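Local coordinates for takeout-like protein 1 (PDB 3E8W) that probably binds and carries small hydrophobic ligands, and here encloses a ubiquinone-8 molecule along the length of its interior, at residues His34-Met39 and Lys206-Lys211; Leu42-Phe47 and Glu195-Lys200; Lys115-Asn120 and Asn155-Leu160. All blocks are in the same frame, centred on the assembly; numbering follows the deposited sequence.

Contact 1: residues His34-Met39 and Lys206-Lys211; sequences HGVEVM and KHFLAK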
loop_
_atom_site.group_PDB
_atom_site.type_symbol
_atom_site.label_atom_id
_atom_site.label_comp_id
_atom_site.label_asym_id
_atom_site.label_seq_id
_atom_site.Cartn_x
_atom_site.Cartn_y
_atom_site.Cartn_z
ATOM N N HIS A 34 -11.570 -17.207 4.383
ATOM C CA HIS A 34 -11.742 -16.296 5.491
ATOM C C HIS A 34 -12.202 -14.926 5.033
ATOM O O HIS A 34 -12.430 -14.046 5.856
ATOM C CB HIS A 34 -10.446 -16.222 6.287
ATOM C CG HIS A 34 -10.113 -17.509 6.978
ATOM N ND1 HIS A 34 -10.535 -17.794 8.257
ATOM C CD2 HIS A 34 -9.437 -18.605 6.551
ATOM C CE1 HIS A 34 -10.121 -19.006 8.594
ATOM N NE2 HIS A 34 -9.453 -19.522 7.576
ATOM N N GLY A 35 -12.358 -14.767 3.719
ATOM C CA GLY A 35 -12.772 -13.508 3.119
ATOM C C GLY A 35 -11.658 -12.474 3.066
ATOM O O GLY A 35 -11.900 -11.295 3.277
ATOM N N VAL A 36 -10.446 -12.920 2.781
ATOM C CA VAL A 36 -9.279 -12.063 2.739
ATOM C C VAL A 36 -8.808 -12.106 1.303
ATOM O O VAL A 36 -8.461 -13.168 0.803
ATOM C CB VAL A 36 -8.156 -12.561 3.715
ATOM C CG1 VAL A 36 -6.918 -11.663 3.652
ATOM C CG2 VAL A 36 -8.678 -12.648 5.156
ATOM N N GLU A 37 -8.825 -10.957 0.636
ATOM C CA GLU A 37 -8.357 -10.851 -0.749
ATOM C C GLU A 37 -6.838 -11.018 -0.841
ATOM O O GLU A 37 -6.110 -10.755 0.110
ATOM C CB GLU A 37 -8.721 -9.474 -1.373
ATOM C CG GLU A 37 -10.244 -9.130 -1.446
ATOM C CD GLU A 37 -10.527 -7.601 -1.502
ATOM O OE1 GLU A 37 -11.707 -7.202 -1.515
ATOM O OE2 GLU A 37 -9.568 -6.784 -1.513
ATOM N N VAL A 38 -6.392 -11.438 -2.015
ATOM C CA VAL A 38 -4.996 -11.428 -2.390
ATOM C C VAL A 38 -4.524 -9.970 -2.385
ATOM O O VAL A 38 -5.211 -9.084 -2.890
ATOM C CB VAL A 38 -4.817 -12.002 -3.802
ATOM C CG1 VAL A 38 -3.319 -12.126 -4.154
ATOM C CG2 VAL A 38 -5.534 -13.352 -3.923
ATOM N N MET A 39 -3.374 -9.732 -1.776
ATOM C CA MET A 39 -2.807 -8.396 -1.687
ATOM C C MET A 39 -1.410 -8.337 -2.313
ATOM O O MET A 39 -0.695 -7.337 -2.188
ATOM C CB MET A 39 -2.797 -7.956 -0.226
ATOM C CG MET A 39 -4.175 -7.538 0.243
ATOM S SD MET A 39 -4.345 -7.611 2.012
ATOM C CE MET A 39 -4.123 -9.361 2.273
ATOM N N LYS A 206 -8.287 -5.543 9.091
ATOM C CA LYS A 206 -9.345 -5.319 10.057
ATOM C C LYS A 206 -10.321 -6.485 10.073
ATOM O O LYS A 206 -10.748 -6.903 11.149
ATOM C CB LYS A 206 -10.103 -4.028 9.732
ATOM C CG LYS A 206 -11.232 -3.676 10.696
ATOM C CD LYS A 206 -11.926 -2.371 10.287
ATOM C CE LYS A 206 -13.295 -2.209 10.974
ATOM N NZ LYS A 206 -13.253 -2.287 12.479
ATOM N N HIS A 207 -10.686 -6.988 8.884
ATOM C CA HIS A 207 -11.629 -8.123 8.753
ATOM C C HIS A 207 -11.021 -9.339 9.414
ATOM O O HIS A 207 -11.673 -9.985 10.225
ATOM C CB HIS A 207 -11.974 -8.423 7.270
ATOM C CG HIS A 207 -12.848 -9.632 7.074
ATOM N ND1 HIS A 207 -14.213 -9.616 7.296
ATOM C CD2 HIS A 207 -12.548 -10.901 6.696
ATOM C CE1 HIS A 207 -14.713 -10.819 7.068
ATOM N NE2 HIS A 207 -13.723 -11.621 6.711
ATOM N N PHE A 208 -9.753 -9.615 9.096
ATOM C CA PHE A 208 -9.041 -10.789 9.619
ATOM C C PHE A 208 -8.861 -10.776 11.132
ATOM O O PHE A 208 -9.188 -11.742 11.813
ATOM C CB PHE A 208 -7.655 -10.914 8.999
ATOM C CG PHE A 208 -6.928 -12.160 9.433
ATOM C CD1 PHE A 208 -7.349 -13.417 8.970
ATOM C CD2 PHE A 208 -5.860 -12.087 10.332
ATOM C CE1 PHE A 208 -6.712 -14.589 9.372
ATOM C CE2 PHE A 208 -5.207 -13.256 10.759
ATOM C CZ PHE A 208 -5.637 -14.521 10.267
ATOM N N LEU A 209 -8.308 -9.685 11.651
ATOM C CA LEU A 209 -8.090 -9.562 13.093
ATOM C C LEU A 209 -9.407 -9.603 13.867
ATOM O O LEU A 209 -9.458 -10.193 14.930
ATOM C CB LEU A 209 -7.291 -8.297 13.415
ATOM C CG LEU A 209 -5.830 -8.250 12.925
ATOM C CD1 LEU A 209 -5.225 -6.877 13.202
ATOM C CD2 LEU A 209 -4.970 -9.351 13.545
ATOM N N ALA A 210 -10.468 -9.021 13.300
ATOM C CA ALA A 210 -11.816 -9.041 13.907
ATOM C C ALA A 210 -12.375 -10.453 14.147
ATOM O O ALA A 210 -13.217 -10.651 15.029
ATOM C CB ALA A 210 -12.798 -8.234 13.072
ATOM N N LYS A 211 -11.890 -11.427 13.382
ATOM C CA LYS A 211 -12.464 -12.776 13.390
ATOM C C LYS A 211 -11.565 -13.835 14.038
ATOM O O LYS A 211 -12.050 -14.853 14.507
ATOM C CB LYS A 211 -12.911 -13.150 11.958
ATOM C CG LYS A 211 -11.922 -13.893 11.060
ATOM C CD LYS A 211 -12.439 -13.864 9.609
ATOM C CE LYS A 211 -12.731 -15.232 9.079
ATOM N NZ LYS A 211 -13.600 -16.020 10.022
#

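Contact 2: residues Leu42-Phe47 and Glu195-Lys200; sequences LDLDDF and EAAAKK. With UQ8 (Ubiquinone-8), chain B.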
loop_
_atom_site.group_PDB
_atom_site.type_symbol
_atom_site.label_atom_id
_atom_site.label_comp_id
_atom_site.label_asym_id
_atom_site.label_seq_id
_atom_site.Cartn_x
_atom_site.Cartn_y
_atom_site.Cartn_z
ATOM N N LEU A 42 -2.124 -7.188 -5.679
ATOM C CA LEU A 42 -3.319 -6.485 -5.174
ATOM C C LEU A 42 -4.112 -5.789 -6.294
ATOM O O LEU A 42 -3.580 -4.932 -7.003
ATOM C CB LEU A 42 -2.946 -5.432 -4.122
ATOM C CG LEU A 42 -4.124 -4.601 -3.574
ATOM C CD1 LEU A 42 -4.976 -5.472 -2.639
ATOM C CD2 LEU A 42 -3.660 -3.269 -2.900
ATOM N N ASP A 43 -5.390 -6.155 -6.435
ATOM C CA ASP A 43 -6.303 -5.429 -7.317
ATOM C C ASP A 43 -6.745 -4.134 -6.659
ATOM O O ASP A 43 -7.436 -4.146 -5.666
ATOM C CB ASP A 43 -7.533 -6.259 -7.666
ATOM C CG ASP A 43 -7.235 -7.361 -8.672
ATOM O OD1 ASP A 43 -6.590 -7.113 -9.720
ATOM O OD2 ASP A 43 -7.680 -8.492 -8.414
ATOM N N LEU A 44 -6.318 -3.020 -7.227
ATOM C CA LEU A 44 -6.770 -1.730 -6.806
ATOM C C LEU A 44 -8.107 -1.428 -7.510
ATOM O O LEU A 44 -8.303 -1.734 -8.688
ATOM C CB LEU A 44 -5.729 -0.680 -7.187
ATOM C CG LEU A 44 -4.313 -0.840 -6.650
ATOM C CD1 LEU A 44 -3.368 0.109 -7.374
ATOM C CD2 LEU A 44 -4.282 -0.578 -5.150
ATOM N N ASP A 45 -9.033 -0.822 -6.786
ATOM C CA ASP A 45 -10.291 -0.390 -7.397
ATOM C C ASP A 45 -10.075 0.826 -8.298
ATOM O O ASP A 45 -9.075 1.546 -8.178
ATOM C CB ASP A 45 -11.354 -0.121 -6.322
ATOM C CG ASP A 45 -11.898 -1.411 -5.704
ATOM O OD1 ASP A 45 -11.581 -2.520 -6.190
ATOM O OD2 ASP A 45 -12.664 -1.320 -4.747
ATOM N N ASP A 46 -10.998 1.029 -9.227
ATOM C CA ASP A 46 -10.852 2.106 -10.172
ATOM C C ASP A 46 -10.799 3.395 -9.396
ATOM O O ASP A 46 -11.529 3.567 -8.418
ATOM C CB ASP A 46 -12.021 2.146 -11.152
ATOM C CG ASP A 46 -12.063 0.933 -12.081
ATOM O OD1 ASP A 46 -11.093 0.130 -12.146
ATOM O OD2 ASP A 46 -13.100 0.786 -12.752
ATOM N N PHE A 47 -9.916 4.299 -9.807
ATOM C CA PHE A 47 -9.912 5.629 -9.214
ATOM C C PHE A 47 -9.426 6.682 -10.188
ATOM O O PHE A 47 -8.898 6.394 -11.266
ATOM C CB PHE A 47 -9.091 5.651 -7.919
ATOM C CG PHE A 47 -7.621 5.445 -8.135
ATOM C CD1 PHE A 47 -6.773 6.521 -8.257
ATOM C CD2 PHE A 47 -7.094 4.169 -8.235
ATOM C CE1 PHE A 47 -5.409 6.340 -8.463
ATOM C CE2 PHE A 47 -5.734 3.969 -8.452
ATOM C CZ PHE A 47 -4.887 5.056 -8.566
ATOM N N GLU A 195 -3.337 5.567 -1.211
ATOM C CA GLU A 195 -4.643 5.475 -0.586
ATOM C C GLU A 195 -5.521 4.445 -1.252
ATOM O O GLU A 195 -6.277 3.761 -0.580
ATOM C CB GLU A 195 -5.319 6.826 -0.574
ATOM C CG GLU A 195 -4.756 7.751 0.516
ATOM C CD GLU A 195 -5.556 9.034 0.671
ATOM O OE1 GLU A 195 -6.331 9.347 -0.264
ATOM O OE2 GLU A 195 -5.394 9.723 1.714
ATOM N N ALA A 196 -5.404 4.310 -2.567
ATOM C CA ALA A 196 -6.075 3.225 -3.275
ATOM C C ALA A 196 -5.671 1.862 -2.708
ATOM O O ALA A 196 -6.533 1.029 -2.490
ATOM C CB ALA A 196 -5.813 3.289 -4.814
ATOM N N ALA A 197 -4.376 1.639 -2.476
ATOM C CA ALA A 197 -3.892 0.383 -1.869
ATOM C C ALA A 197 -4.205 0.296 -0.378
ATOM O O ALA A 197 -4.728 -0.723 0.099
ATOM C CB ALA A 197 -2.369 0.206 -2.094
ATOM N N ALA A 198 -3.886 1.353 0.360
ATOM C CA ALA A 198 -4.046 1.339 1.810
ATOM C C ALA A 198 -5.474 1.026 2.272
ATOM O O ALA A 198 -5.658 0.211 3.166
ATOM C CB ALA A 198 -3.547 2.652 2.414
ATOM N N LYS A 199 -6.494 1.636 1.677
ATOM C CA LYS A 199 -7.880 1.336 2.121
ATOM C C LYS A 199 -8.243 -0.146 1.920
ATOM O O LYS A 199 -8.876 -0.761 2.782
ATOM C CB LYS A 199 -8.916 2.259 1.466
ATOM C CG LYS A 199 -9.287 1.938 -0.004
ATOM C CD LYS A 199 -10.369 2.923 -0.569
ATOM C CE LYS A 199 -9.739 4.262 -1.005
ATOM N NZ LYS A 199 -10.693 5.349 -1.486
ATOM N N LYS A 200 -7.807 -0.738 0.810
ATOM C CA LYS A 200 -8.096 -2.157 0.539
ATOM C C LYS A 200 -7.307 -3.089 1.484
ATOM O O LYS A 200 -7.870 -4.028 2.064
ATOM C CB LYS A 200 -7.827 -2.480 -0.932
ATOM C CG LYS A 200 -8.660 -3.604 -1.464
ATOM C CD LYS A 200 -8.763 -3.530 -2.967
ATOM C CE LYS A 200 -9.347 -4.823 -3.540
ATOM N NZ LYS A 200 -9.643 -4.745 -4.999
HETATM C C45 UQ8 B . 0.916 8.820 -15.325
HETATM C C44 UQ8 B . 1.207 10.329 -15.252
HETATM C C46 UQ8 B . 1.720 10.848 -16.605
HETATM C C43 UQ8 B . 2.167 10.709 -14.108
HETATM C C42 UQ8 B . 2.257 9.592 -13.061
HETATM C C41 UQ8 B . 1.047 9.638 -12.154
HETATM C C39 UQ8 B . 1.201 8.736 -10.955
HETATM C C40 UQ8 B . 0.268 7.528 -10.892
HETATM C C38 UQ8 B . 2.146 9.020 -9.960
HETATM C C37 UQ8 B . 2.373 8.283 -8.786
HETATM C C36 UQ8 B . 3.868 8.090 -8.463
HETATM C C34 UQ8 B . 4.162 7.459 -7.077
HETATM C C35 UQ8 B . 5.354 7.790 -6.458
HETATM C C33 UQ8 B . 3.315 6.560 -6.431
HETATM C C32 UQ8 B . 3.566 5.991 -5.172
HETATM C C31 UQ8 B . 2.695 4.755 -4.875
HETATM C C29 UQ8 B . 2.807 4.279 -3.418
HETATM C C30 UQ8 B . 3.314 5.274 -2.370
HETATM C C28 UQ8 B . 2.436 2.967 -3.062
HETATM C C27 UQ8 B . 2.467 2.360 -1.797
HETATM C C26 UQ8 B . 1.248 1.444 -1.483
HETATM C C24 UQ8 B . 1.456 0.598 -0.208
HETATM C C25 UQ8 B . 2.613 -0.395 -0.200
HETATM C C23 UQ8 B . 0.620 0.718 0.921
HETATM C C22 UQ8 B . 0.684 0.017 2.141
HETATM C C21 UQ8 B . -0.643 0.071 2.927
HETATM C C19 UQ8 B . -0.639 -0.628 4.315
HETATM C C20 UQ8 B . -2.054 -0.773 4.919
HETATM C C18 UQ8 B . 0.010 -2.011 4.232
HETATM C C17 UQ8 B . 0.098 -2.699 5.593
HETATM C C16 UQ8 B . 0.775 -4.058 5.425
HETATM C C14 UQ8 B . 0.974 -4.755 6.766
HETATM C C15 UQ8 B . 1.906 -4.158 7.819
HETATM C C13 UQ8 B . 0.286 -5.940 6.988
HETATM C C12 UQ8 B . 0.312 -6.751 8.120
HETATM C C11 UQ8 B . -0.008 -8.197 7.724
HETATM C C9 UQ8 B . 0.242 -9.197 8.854
HETATM C C10 UQ8 B . 1.460 -8.786 9.684
HETATM C C8 UQ8 B . -1.021 -9.375 9.714
HETATM C C7 UQ8 B . -1.077 -8.391 10.896
HETATM C C6 UQ8 B . -0.766 -9.008 12.280
HETATM C C1 UQ8 B . -0.141 -10.253 12.437
HETATM C C1M UQ8 B . 0.225 -11.020 11.344
HETATM C C2 UQ8 B . 0.129 -10.778 13.693
HETATM O O2 UQ8 B . 0.674 -11.875 13.783
HETATM C C3 UQ8 B . -0.211 -10.077 14.844
HETATM O O3 UQ8 B . 0.069 -10.600 16.075
HETATM C C3M UQ8 B . 1.455 -10.337 16.376
HETATM C C4 UQ8 B . -0.833 -8.839 14.733
HETATM O O4 UQ8 B . -1.161 -8.153 15.866
HETATM C C4M UQ8 B . -2.144 -8.858 16.651
HETATM C C5 UQ8 B . -1.100 -8.316 13.462
HETATM O O5 UQ8 B . -1.647 -7.217 13.383
HETATM O O HOH W 1 -8.632 0.531 -4.124
#

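Contact 3: residues Lys115-Asn120 and Asn155-Leu160; sequences KLKLKN and NAQFGL. With UQ8 (Ubiquinone-8), chain B.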
loop_
_atom_site.group_PDB
_atom_site.type_symbol
_atom_site.label_atom_id
_atom_site.label_comp_id
_atom_site.label_asym_id
_atom_site.label_seq_id
_atom_site.Cartn_x
_atom_site.Cartn_y
_atom_site.Cartn_z
ATOM N N LYS A 115 3.294 1.226 -16.124
ATOM C CA LYS A 115 4.175 0.413 -15.275
ATOM C C LYS A 115 5.060 1.347 -14.435
ATOM O O LYS A 115 6.085 1.812 -14.925
ATOM C CB LYS A 115 5.028 -0.509 -16.136
ATOM C CG LYS A 115 5.701 -1.630 -15.378
ATOM C CD LYS A 115 6.807 -2.241 -16.238
ATOM C CE LYS A 115 7.340 -3.551 -15.682
ATOM N NZ LYS A 115 6.370 -4.711 -15.762
ATOM N N LEU A 116 4.647 1.642 -13.197
ATOM C CA LEU A 116 5.469 2.436 -12.270
ATOM C C LEU A 116 6.273 1.508 -11.385
ATOM O O LEU A 116 5.695 0.720 -10.663
ATOM C CB LEU A 116 4.611 3.291 -11.326
ATOM C CG LEU A 116 3.750 4.430 -11.844
ATOM C CD1 LEU A 116 3.171 5.246 -10.640
ATOM C CD2 LEU A 116 4.571 5.292 -12.803
ATOM N N LYS A 117 7.597 1.621 -11.416
ATOM C CA LYS A 117 8.471 0.798 -10.584
ATOM C C LYS A 117 9.051 1.673 -9.511
ATOM O O LYS A 117 9.740 2.648 -9.807
ATOM C CB LYS A 117 9.578 0.176 -11.424
ATOM C CG LYS A 117 9.028 -0.738 -12.505
ATOM C CD LYS A 117 10.127 -1.508 -13.205
ATOM C CE LYS A 117 10.839 -0.671 -14.273
ATOM N NZ LYS A 117 12.274 -1.127 -14.425
ATOM N N LEU A 118 8.731 1.349 -8.259
ATOM C CA LEU A 118 9.124 2.168 -7.109
ATOM C C LEU A 118 10.116 1.375 -6.264
ATOM O O LEU A 118 9.825 0.253 -5.835
ATOM C CB LEU A 118 7.896 2.584 -6.306
ATOM C CG LEU A 118 6.940 3.446 -7.158
ATOM C CD1 LEU A 118 5.515 3.276 -6.720
ATOM C CD2 LEU A 118 7.326 4.925 -7.154
ATOM N N LYS A 119 11.295 1.954 -6.063
ATOM C CA LYS A 119 12.386 1.284 -5.417
ATOM C C LYS A 119 12.630 1.899 -4.041
ATOM O O LYS A 119 12.807 3.121 -3.916
ATOM C CB LYS A 119 13.638 1.355 -6.312
ATOM C CG LYS A 119 14.873 0.833 -5.629
ATOM C CD LYS A 119 15.914 0.244 -6.592
ATOM C CE LYS A 119 17.089 -0.383 -5.780
ATOM N NZ LYS A 119 18.123 -1.122 -6.650
ATOM N N ASN A 120 12.638 1.030 -3.025
ATOM C CA ASN A 120 12.857 1.369 -1.631
ATOM C C ASN A 120 11.883 2.432 -1.155
ATOM O O ASN A 120 12.268 3.518 -0.672
ATOM C CB ASN A 120 14.307 1.776 -1.417
ATOM C CG ASN A 120 14.686 1.874 0.040
ATOM O OD1 ASN A 120 14.240 1.085 0.868
ATOM N ND2 ASN A 120 15.526 2.845 0.364
ATOM N N ASN A 155 14.330 5.440 -5.920
ATOM C CA ASN A 155 14.026 5.734 -7.320
ATOM C C ASN A 155 12.589 5.368 -7.683
ATOM O O ASN A 155 11.942 4.584 -6.982
ATOM C CB ASN A 155 15.029 4.975 -8.204
ATOM C CG ASN A 155 14.658 4.983 -9.662
ATOM O OD1 ASN A 155 14.099 4.010 -10.174
ATOM N ND2 ASN A 155 14.968 6.088 -10.348
ATOM N N ALA A 156 12.086 5.985 -8.751
ATOM C CA ALA A 156 10.766 5.687 -9.317
ATOM C C ALA A 156 10.864 5.797 -10.830
ATOM O O ALA A 156 11.391 6.778 -11.354
ATOM C CB ALA A 156 9.726 6.641 -8.785
ATOM N N GLN A 157 10.367 4.782 -11.531
ATOM C CA GLN A 157 10.459 4.705 -12.989
ATOM C C GLN A 157 9.080 4.665 -13.620
ATOM O O GLN A 157 8.207 3.933 -13.180
ATOM C CB GLN A 157 11.261 3.470 -13.406
ATOM C CG GLN A 157 12.724 3.518 -12.940
ATOM C CD GLN A 157 13.389 2.140 -12.856
ATOM O OE1 GLN A 157 13.013 1.190 -13.579
ATOM N NE2 GLN A 157 14.393 2.026 -11.981
ATOM N N PHE A 158 8.912 5.454 -14.674
ATOM C CA PHE A 158 7.619 5.659 -15.313
ATOM C C PHE A 158 7.583 5.039 -16.705
ATOM O O PHE A 158 8.390 5.369 -17.587
ATOM C CB PHE A 158 7.306 7.155 -15.366
ATOM C CG PHE A 158 7.253 7.794 -13.999
ATOM C CD1 PHE A 158 6.052 8.005 -13.364
ATOM C CD2 PHE A 158 8.425 8.147 -13.327
ATOM C CE1 PHE A 158 6.016 8.582 -12.085
ATOM C CE2 PHE A 158 8.377 8.712 -12.057
ATOM C CZ PHE A 158 7.176 8.929 -11.448
ATOM N N GLY A 159 6.651 4.108 -16.876
ATOM C CA GLY A 159 6.398 3.499 -18.155
ATOM C C GLY A 159 4.970 3.768 -18.497
ATOM O O GLY A 159 4.089 3.243 -17.851
ATOM N N LEU A 160 4.744 4.591 -19.519
ATOM C CA LEU A 160 3.411 4.986 -19.922
ATOM C C LEU A 160 3.302 4.786 -21.411
ATOM O O LEU A 160 4.010 5.434 -22.170
ATOM C CB LEU A 160 3.153 6.457 -19.570
ATOM C CG LEU A 160 3.071 6.861 -18.084
ATOM C CD1 LEU A 160 3.225 8.376 -17.872
ATOM C CD2 LEU A 160 1.776 6.370 -17.428
HETATM C C45 UQ8 B . 0.916 8.820 -15.325
HETATM C C44 UQ8 B . 1.207 10.329 -15.252
HETATM C C46 UQ8 B . 1.720 10.848 -16.605
HETATM C C43 UQ8 B . 2.167 10.709 -14.108
HETATM C C42 UQ8 B . 2.257 9.592 -13.061
HETATM C C41 UQ8 B . 1.047 9.638 -12.154
HETATM C C39 UQ8 B . 1.201 8.736 -10.955
HETATM C C40 UQ8 B . 0.268 7.528 -10.892
HETATM C C38 UQ8 B . 2.146 9.020 -9.960
HETATM C C37 UQ8 B . 2.373 8.283 -8.786
HETATM C C36 UQ8 B . 3.868 8.090 -8.463
HETATM C C34 UQ8 B . 4.162 7.459 -7.077
HETATM C C35 UQ8 B . 5.354 7.790 -6.458
HETATM C C33 UQ8 B . 3.315 6.560 -6.431
HETATM C C32 UQ8 B . 3.566 5.991 -5.172
HETATM C C31 UQ8 B . 2.695 4.755 -4.875
HETATM C C29 UQ8 B . 2.807 4.279 -3.418
HETATM C C30 UQ8 B . 3.314 5.274 -2.370
HETATM C C28 UQ8 B . 2.436 2.967 -3.062
HETATM C C27 UQ8 B . 2.467 2.360 -1.797
HETATM C C26 UQ8 B . 1.248 1.444 -1.483
HETATM C C24 UQ8 B . 1.456 0.598 -0.208
HETATM C C25 UQ8 B . 2.613 -0.395 -0.200
HETATM C C23 UQ8 B . 0.620 0.718 0.921
HETATM C C22 UQ8 B . 0.684 0.017 2.141
HETATM C C21 UQ8 B . -0.643 0.071 2.927
HETATM C C19 UQ8 B . -0.639 -0.628 4.315
HETATM C C20 UQ8 B . -2.054 -0.773 4.919
HETATM C C18 UQ8 B . 0.010 -2.011 4.232
HETATM C C17 UQ8 B . 0.098 -2.699 5.593
HETATM C C16 UQ8 B . 0.775 -4.058 5.425
HETATM C C14 UQ8 B . 0.974 -4.755 6.766
HETATM C C15 UQ8 B . 1.906 -4.158 7.819
HETATM C C13 UQ8 B . 0.286 -5.940 6.988
HETATM C C12 UQ8 B . 0.312 -6.751 8.120
HETATM C C11 UQ8 B . -0.008 -8.197 7.724
HETATM C C9 UQ8 B . 0.242 -9.197 8.854
HETATM C C10 UQ8 B . 1.460 -8.786 9.684
HETATM C C8 UQ8 B . -1.021 -9.375 9.714
HETATM C C7 UQ8 B . -1.077 -8.391 10.896
HETATM C C6 UQ8 B . -0.766 -9.008 12.280
HETATM C C1 UQ8 B . -0.141 -10.253 12.437
HETATM C C1M UQ8 B . 0.225 -11.020 11.344
HETATM C C2 UQ8 B . 0.129 -10.778 13.693
HETATM O O2 UQ8 B . 0.674 -11.875 13.783
HETATM C C3 UQ8 B . -0.211 -10.077 14.844
HETATM O O3 UQ8 B . 0.069 -10.600 16.075
HETATM C C3M UQ8 B . 1.455 -10.337 16.376
HETATM C C4 UQ8 B . -0.833 -8.839 14.733
HETATM O O4 UQ8 B . -1.161 -8.153 15.866
HETATM C C4M UQ8 B . -2.144 -8.858 16.651
HETATM C C5 UQ8 B . -1.100 -8.316 13.462
HETATM O O5 UQ8 B . -1.647 -7.217 13.383
#

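Contact 1: residues His34-Met39 and Lys206-Lys211
With chi1 at 176°, H207 sets its CG opposite the backbone N, and the imidazole leaves helix 182-211 directed at the backbone of H34 and G35. K211, four residues further on, bends at chi3 and chi4 and folds back to H34 as well. H207 NE2 donates to H34 O over 2.9 Å. The oxygen lies in the ring plane, at its edge, and the nitrogen lies in the carbonyl plane, yet an N-H...O angle of 133° leaves the bond distinctly bent. The same ring places CD2 3.5 Å from G35 O. K211 meets H34 mainly through carbon: its CE sits at the edge of the H34 ring, 3.5 Å from H34 ND1, and the two side chains cross at about a right angle. On the buried side, V36 CG2 reaches F208 CD1 at 4.1 Å, with F27 also against V36 and V2 against F208. G35, at a positive phi of 76°, leaves room for the imidazole, because a CB on it would fall 3.1 Å from H207 NE2. The positive phi also suits the G1 beta bulge that G35 and V36 appear to form opposite L31. The contact thus ties the loop after helix 13-29 to the long helix that, in the juvenile hormone binding protein fold, lies wrapped in a strongly curved antiparallel sheet.

Contact 2: residues Leu42-Phe47 and Glu195-Lys200
K200 stretches its fully extended chain across the start of strand 42-51, and its ammonium group is shared between two acceptors there. NZ donates to the backbone D43 O, modelled so close that the length is doubtful, and to D45 OD1 at 3.2 Å, in a salt bridge that meets the carboxylate from above its plane. D45 and K200 cross at about a right angle. Between these polar groups and the ligand, the small alanines of the helix receive the larger side chains of the strand. L42 CD2 rests 3.8 Å from A197 CB, and L44 CD2 comes within 3.7 Å of the same methyl. Toward the F47 end of the strand segment, A196 CB lies over one face of the F47 ring, 4.1 Å from its centroid and 28° off the normal, a CH-pi contact. The F47 ring owes this place to chi1 of 68°, which lodges CG between the backbone N and the carbonyl carbon. In the juvenile hormone binding protein fold a long helix lies wrapped by a strongly curved antiparallel sheet, and here the axes of the short segments 42-44 and 195-200 cross at 117° and approach to 8.6 Å, a spacing that alanines permit. In the second shell, a single water bridges the two backbones, accepting from D45 N at 3.0 Å and donating to A196 O at 2.7 Å. The D43 carboxylate turns instead to K62, with which it forms a salt bridge. Strand 54-77 aligns the segment through backbone bonds of L42 with L63 and of L44 with G61, and L63 also packs on A197. Beyond the alanines lies ubiquinone-8, whose C26 sits 3.9 Å from A197 CB.

Contact 3: residues Lys115-Asn120 and Asn155-Leu160
Q157 and K117 face each other as a hydrogen-bonded antiparallel pair, and the glutamine side chain can be followed outward over its partner. Its CB lies 4.0 Å from K117 O. Because chi1 is -64°, CG stands opposite the carbonyl carbon, and the extended chain beyond it delivers the amide to the lysine tip, with CD 3.8 Å from K117 NZ. There OE1 accepts from K117 NZ at 2.6 Å, nearly along the C=O axis (164°), while NE2 donates to N155 OD1 at 2.7 Å, two residues back on its own strand. The amide is thus gripped at both ends, which fixes its rotation. With an alanine here, K117 NZ would probably lose this acceptor and N155 OD1 this donor, leaving the lysine tip freer to turn. Beneath this polar surface runs an antiparallel ladder, its strands at 173°, in the curved sheet of the juvenile hormone binding protein fold. K117 N donates to Q157 O at 3.0 Å, and Q157 N returns the bond to K117 O at 2.8 Å. The opposite face carries L116, L118, A156 and F158, and it is apolar. L118 CD2 lies against A156 CB at 3.4 Å, and L116 CD1 touches ubiquinone C37 at 3.6 Å. W182 of helix 182-211 packs on both A156 and F158, and L178 of helix 168-180 also meets F158.

Ubiquinone-8 links contacts 2 and 3 directly, contact 1 only by neighbourhood. Contacts 1 and 2 both use helix 182-211, have centres about 15 Å apart, and meet where E37 packs on K200. Contact 1 lies towards the quinone head: L209, which takes no part in it, touches the ligand, and the F208 side chain is about 6 Å away. Contact 2 borders the middle of the isoprenoid tail, while contact 3 reaches its far portion. Contacts 2 and 3 share the sheet, with centres about 17 Å and nearest atoms about 8 Å apart. Contacts 1 and 3 lie on opposite sides of the chain's centre, about 29 Å between centres. In sequence, 3 nests inside 2 inside 1.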